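Local coordinates for putative amino acid binding protein (Streptococcus mutans, PDB 4C0R) that binds glutathione as the extracellular solute-binding protein GshT and probably delivers it to the cystine ABC importer TcyBC, at residues Glu30-Tyr42 and Asp202-Leu214. Sequence-based numbering, arbitrary orientation.
With CD (cadmium ion), chain E.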
loop_
_atom_site.group_PDB
_atom_site.type_symbol
_atom_site.label_atom_id
_atom_site.label_comp_id
_atom_site.label_asym_id
_atom_site.label_seq_id
_atom_site.Cartn_x
_atom_site.Cartn_y
_atom_site.Cartn_z
ATOM N N GLU A 30 5.931 0.539 11.855
ATOM C CA GLU A 30 5.741 0.430 13.276
ATOM C C GLU A 30 5.168 -0.948 13.647
ATOM O O GLU A 30 5.477 -1.493 14.735
ATOM C CB GLU A 30 4.863 1.573 13.762
ATOM C CG GLU A 30 5.461 2.918 13.510
ATOM C CD GLU A 30 6.753 3.224 14.287
ATOM O OE1 GLU A 30 7.148 2.486 15.211
ATOM O OE2 GLU A 30 7.413 4.241 13.973
ATOM N N VAL A 31 4.341 -1.538 12.778
ATOM C CA VAL A 31 3.956 -2.921 12.969
ATOM C C VAL A 31 5.135 -3.859 12.941
ATOM O O VAL A 31 5.280 -4.714 13.799
ATOM C CB VAL A 31 2.834 -3.386 12.003
ATOM C CG1 VAL A 31 2.594 -4.877 12.154
ATOM C CG2 VAL A 31 1.512 -2.576 12.281
ATOM N N ALA A 32 5.996 -3.706 11.928
ATOM C CA ALA A 32 7.189 -4.513 11.876
ATOM C C ALA A 32 8.042 -4.346 13.156
ATOM O O ALA A 32 8.500 -5.339 13.722
ATOM C CB ALA A 32 7.993 -4.160 10.629
ATOM N N LYS A 33 8.259 -3.101 13.594
ATOM C CA LYS A 33 9.041 -2.873 14.809
ATOM C C LYS A 33 8.402 -3.583 15.991
ATOM O O LYS A 33 9.096 -4.173 16.811
ATOM C CB LYS A 33 9.226 -1.395 15.087
ATOM C CG LYS A 33 10.321 -0.791 14.172
ATOM C CD LYS A 33 10.579 0.678 14.383
ATOM C CE LYS A 33 11.617 1.173 13.410
ATOM N NZ LYS A 33 12.091 2.519 13.839
ATOM N N GLU A 34 7.096 -3.505 16.105
ATOM C CA GLU A 34 6.427 -4.183 17.226
ATOM C C GLU A 34 6.549 -5.701 17.118
ATOM O O GLU A 34 6.842 -6.362 18.114
ATOM C CB GLU A 34 4.970 -3.756 17.298
ATOM C CG GLU A 34 4.245 -4.207 18.561
ATOM C CD GLU A 34 4.656 -3.427 19.805
ATOM O OE1 GLU A 34 5.064 -2.250 19.666
ATOM O OE2 GLU A 34 4.572 -4.026 20.882
ATOM N N VAL A 35 6.389 -6.239 15.929
ATOM C CA VAL A 35 6.616 -7.673 15.710
ATOM C C VAL A 35 8.003 -8.106 16.201
ATOM O O VAL A 35 8.171 -9.119 16.881
ATOM C CB VAL A 35 6.430 -8.021 14.221
ATOM C CG1 VAL A 35 7.042 -9.356 13.862
ATOM C CG2 VAL A 35 4.936 -7.931 13.868
ATOM N N PHE A 36 9.001 -7.383 15.771
ATOM C CA PHE A 36 10.374 -7.774 16.017
ATOM C C PHE A 36 10.917 -7.415 17.422
ATOM O O PHE A 36 12.016 -7.874 17.776
ATOM C CB PHE A 36 11.252 -7.296 14.864
ATOM C CG PHE A 36 11.073 -8.107 13.625
ATOM C CD1 PHE A 36 11.592 -9.381 13.530
ATOM C CD2 PHE A 36 10.275 -7.634 12.581
ATOM C CE1 PHE A 36 11.387 -10.153 12.385
ATOM C CE2 PHE A 36 10.049 -8.405 11.441
ATOM C CZ PHE A 36 10.588 -9.679 11.342
ATOM N N LYS A 37 10.158 -6.665 18.209
ATOM C CA LYS A 37 10.548 -6.397 19.605
ATOM C C LYS A 37 10.758 -7.681 20.359
ATOM O O LYS A 37 11.620 -7.740 21.288
ATOM C CB LYS A 37 9.451 -5.641 20.350
ATOM C CG LYS A 37 9.584 -4.200 20.479
ATOM C CD LYS A 37 8.468 -3.713 21.477
ATOM N N ALA A 38 9.986 -8.732 20.059
ATOM C CA ALA A 38 9.998 -9.937 20.860
ATOM C C ALA A 38 10.922 -10.998 20.289
ATOM O O ALA A 38 10.679 -12.161 20.501
ATOM C CB ALA A 38 8.595 -10.494 20.991
ATOM N N SER A 39 11.986 -10.608 19.608
ATOM C CA SER A 39 12.884 -11.574 18.999
ATOM C C SER A 39 14.280 -11.382 19.515
ATOM O O SER A 39 14.724 -10.273 19.537
ATOM C CB SER A 39 12.913 -11.320 17.484
ATOM O OG SER A 39 13.765 -12.233 16.833
ATOM N N ASP A 40 14.951 -12.467 19.908
ATOM C CA ASP A 40 16.393 -12.489 20.175
ATOM C C ASP A 40 17.210 -12.871 18.951
ATOM O O ASP A 40 18.406 -12.860 19.024
ATOM C CB ASP A 40 16.769 -13.590 21.208
ATOM C CG ASP A 40 16.415 -15.013 20.724
ATOM O OD1 ASP A 40 15.605 -15.213 19.768
ATOM O OD2 ASP A 40 16.740 -16.064 21.342
ATOM N N LYS A 41 16.563 -13.257 17.869
ATOM C CA LYS A 41 17.215 -13.885 16.722
ATOM C C LYS A 41 17.433 -12.899 15.611
ATOM O O LYS A 41 18.522 -12.877 15.005
ATOM C CB LYS A 41 16.339 -14.991 16.196
ATOM C CG LYS A 41 16.875 -15.665 14.968
ATOM C CD LYS A 41 16.049 -16.865 14.674
ATOM C CE LYS A 41 16.583 -17.587 13.504
ATOM N NZ LYS A 41 17.603 -18.581 13.979
ATOM N N TYR A 42 16.424 -12.062 15.357
ATOM C CA TYR A 42 16.493 -11.165 14.206
ATOM C C TYR A 42 16.737 -9.706 14.619
ATOM O O TYR A 42 16.060 -9.162 15.508
ATOM C CB TYR A 42 15.186 -11.216 13.453
ATOM C CG TYR A 42 14.743 -12.580 12.981
ATOM C CD1 TYR A 42 15.461 -13.266 12.005
ATOM C CD2 TYR A 42 13.583 -13.172 13.480
ATOM C CE1 TYR A 42 15.051 -14.465 11.555
ATOM C CE2 TYR A 42 13.184 -14.413 13.043
ATOM C CZ TYR A 42 13.906 -15.030 12.064
ATOM O OH TYR A 42 13.532 -16.255 11.588
ATOM N N ASP A 202 10.900 -19.396 7.759
ATOM C CA ASP A 202 10.941 -19.304 9.202
ATOM C C ASP A 202 10.607 -17.879 9.638
ATOM O O ASP A 202 9.947 -17.666 10.648
ATOM C CB ASP A 202 12.308 -19.709 9.746
ATOM C CG ASP A 202 12.605 -21.201 9.536
ATOM O OD1 ASP A 202 11.660 -21.995 9.366
ATOM O OD2 ASP A 202 13.791 -21.571 9.572
ATOM N N LEU A 203 11.110 -16.910 8.868
ATOM C CA LEU A 203 10.778 -15.524 9.155
ATOM C C LEU A 203 9.283 -15.260 9.024
ATOM O O LEU A 203 8.666 -14.595 9.859
ATOM C CB LEU A 203 11.633 -14.656 8.217
ATOM C CG LEU A 203 11.570 -13.141 8.392
ATOM C CD1 LEU A 203 12.071 -12.705 9.777
ATOM C CD2 LEU A 203 12.441 -12.495 7.355
ATOM N N GLN A 204 8.686 -15.754 7.955
ATOM C CA GLN A 204 7.271 -15.628 7.730
ATOM C C GLN A 204 6.461 -16.202 8.909
ATOM O O GLN A 204 5.509 -15.581 9.389
ATOM C CB GLN A 204 6.887 -16.358 6.410
ATOM C CG GLN A 204 5.364 -16.444 6.174
ATOM C CD GLN A 204 4.997 -17.513 5.197
ATOM O OE1 GLN A 204 5.581 -18.608 5.214
ATOM N NE2 GLN A 204 4.062 -17.219 4.295
ATOM N N LYS A 205 6.843 -17.394 9.367
ATOM C CA LYS A 205 6.191 -18.026 10.496
ATOM C C LYS A 205 6.284 -17.194 11.726
ATOM O O LYS A 205 5.297 -17.097 12.480
ATOM C CB LYS A 205 6.814 -19.397 10.729
ATOM N N PHE A 206 7.472 -16.653 11.988
ATOM C CA PHE A 206 7.638 -15.799 13.147
ATOM C C PHE A 206 6.734 -14.595 13.065
ATOM O O PHE A 206 6.034 -14.250 14.029
ATOM C CB PHE A 206 9.083 -15.372 13.351
ATOM C CG PHE A 206 9.248 -14.341 14.403
ATOM C CD1 PHE A 206 9.213 -14.691 15.722
ATOM C CD2 PHE A 206 9.417 -13.017 14.066
ATOM C CE1 PHE A 206 9.345 -13.730 16.714
ATOM C CE2 PHE A 206 9.531 -12.053 15.041
ATOM C CZ PHE A 206 9.511 -12.407 16.369
ATOM N N VAL A 207 6.782 -13.907 11.923
ATOM C CA VAL A 207 5.938 -12.715 11.773
ATOM C C VAL A 207 4.437 -13.068 11.962
ATOM O O VAL A 207 3.681 -12.353 12.639
ATOM C CB VAL A 207 6.183 -12.023 10.431
ATOM C CG1 VAL A 207 5.146 -10.997 10.146
ATOM C CG2 VAL A 207 7.576 -11.441 10.397
ATOM N N ASN A 208 3.997 -14.160 11.378
ATOM C CA ASN A 208 2.591 -14.511 11.493
ATOM C C ASN A 208 2.201 -14.837 12.951
ATOM O O ASN A 208 1.124 -14.452 13.391
ATOM C CB ASN A 208 2.225 -15.683 10.570
ATOM C CG ASN A 208 2.139 -15.293 9.137
ATOM O OD1 ASN A 208 2.058 -14.118 8.800
ATOM N ND2 ASN A 208 2.137 -16.300 8.258
ATOM N N LYS A 209 3.069 -15.563 13.687
ATOM C CA LYS A 209 2.800 -15.866 15.070
ATOM C C LYS A 209 2.636 -14.556 15.867
ATOM O O LYS A 209 1.707 -14.399 16.703
ATOM C CB LYS A 209 3.915 -16.715 15.648
ATOM N N ARG A 210 3.536 -13.609 15.604
ATOM C CA ARG A 210 3.455 -12.304 16.277
ATOM C C ARG A 210 2.177 -11.536 15.894
ATOM O O ARG A 210 1.565 -10.877 16.735
ATOM C CB ARG A 210 4.700 -11.489 15.986
ATOM C CG ARG A 210 5.979 -12.075 16.643
ATOM C CD ARG A 210 6.042 -11.818 18.113
ATOM N NE ARG A 210 6.149 -10.420 18.419
ATOM C CZ ARG A 210 5.742 -9.832 19.517
ATOM N NH1 ARG A 210 5.237 -10.577 20.519
ATOM N NH2 ARG A 210 5.834 -8.524 19.647
ATOM N N LEU A 211 1.822 -11.516 14.609
ATOM C CA LEU A 211 0.647 -10.787 14.196
ATOM C C LEU A 211 -0.592 -11.346 14.883
ATOM O O LEU A 211 -1.470 -10.573 15.269
ATOM C CB LEU A 211 0.449 -10.811 12.684
ATOM C CG LEU A 211 1.460 -10.027 11.867
ATOM C CD1 LEU A 211 1.324 -10.289 10.345
ATOM C CD2 LEU A 211 1.266 -8.588 12.125
ATOM N N LYS A 212 -0.635 -12.658 15.087
ATOM C CA LYS A 212 -1.838 -13.265 15.725
ATOM C C LYS A 212 -1.852 -12.813 17.154
ATOM O O LYS A 212 -2.887 -12.413 17.680
ATOM C CB LYS A 212 -1.798 -14.770 15.637
ATOM C CG LYS A 212 -2.984 -15.417 16.388
ATOM N N LYS A 213 -0.699 -12.805 17.800
ATOM C CA LYS A 213 -0.620 -12.389 19.194
ATOM C C LYS A 213 -1.015 -10.917 19.365
ATOM O O LYS A 213 -1.785 -10.555 20.262
ATOM C CB LYS A 213 0.761 -12.684 19.772
ATOM C CG LYS A 213 0.955 -12.227 21.179
ATOM C CD LYS A 213 2.312 -12.629 21.694
ATOM C CE LYS A 213 2.510 -12.218 23.173
ATOM N NZ LYS A 213 3.904 -12.529 23.623
ATOM N N LEU A 214 -0.503 -10.071 18.463
ATOM C CA LEU A 214 -0.737 -8.647 18.529
ATOM C C LEU A 214 -2.174 -8.296 18.156
ATOM O O LEU A 214 -2.721 -7.289 18.634
ATOM C CB LEU A 214 0.270 -7.895 17.681
ATOM C CG LEU A 214 1.734 -8.027 18.114
ATOM C CD1 LEU A 214 2.558 -7.346 17.034
ATOM C CD2 LEU A 214 2.000 -7.463 19.491
HETATM CD CD CD E . 20.099 -11.665 20.056
HETATM O O HOH W 1 5.101 -6.923 21.737
HETATM O O HOH W 2 21.861 -10.101 20.624
HETATM O O HOH W 3 20.670 -13.512 21.490
#
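R210 folds over the C-terminal end of helix 27-36 and grips two successive carbonyls there. Its NH2 donates to E34 O at 2.8 Å and its NE to V35 O at 2.9 Å; E34 O lies practically in the guanidinium plane, V35 O clearly out of it. Bends at chi2 and chi3 curl the chain back so that one edge of the guanidinium faces these carbonyls, where the negative end of the helix dipole would favour a cation. A38 CB lies over the centre of one guanidinium face, 3.3 Å from CZ, and a water joins NH2 to E34 OE2. Next to this grip, V35 is a knob in the hole formed by V207, R210, L211 and L214; its CG1 meets R210 CB and its CG2 meets L214 CD1. Farther along, L203 CD1 sits squarely over one face of the Y42 ring, a CH-pi contact 3.7 Å from the centroid, and also touches the edge of the F36 ring. F206 leans obliquely against both rings, its plane turned 40° from that of F36, completing an aromatic cluster. The two helix segments cross almost at right angles (98°), and both rest on the central sheet of one lobe of the periplasmic-binding-protein fold of family 3 extracellular solute-binding proteins.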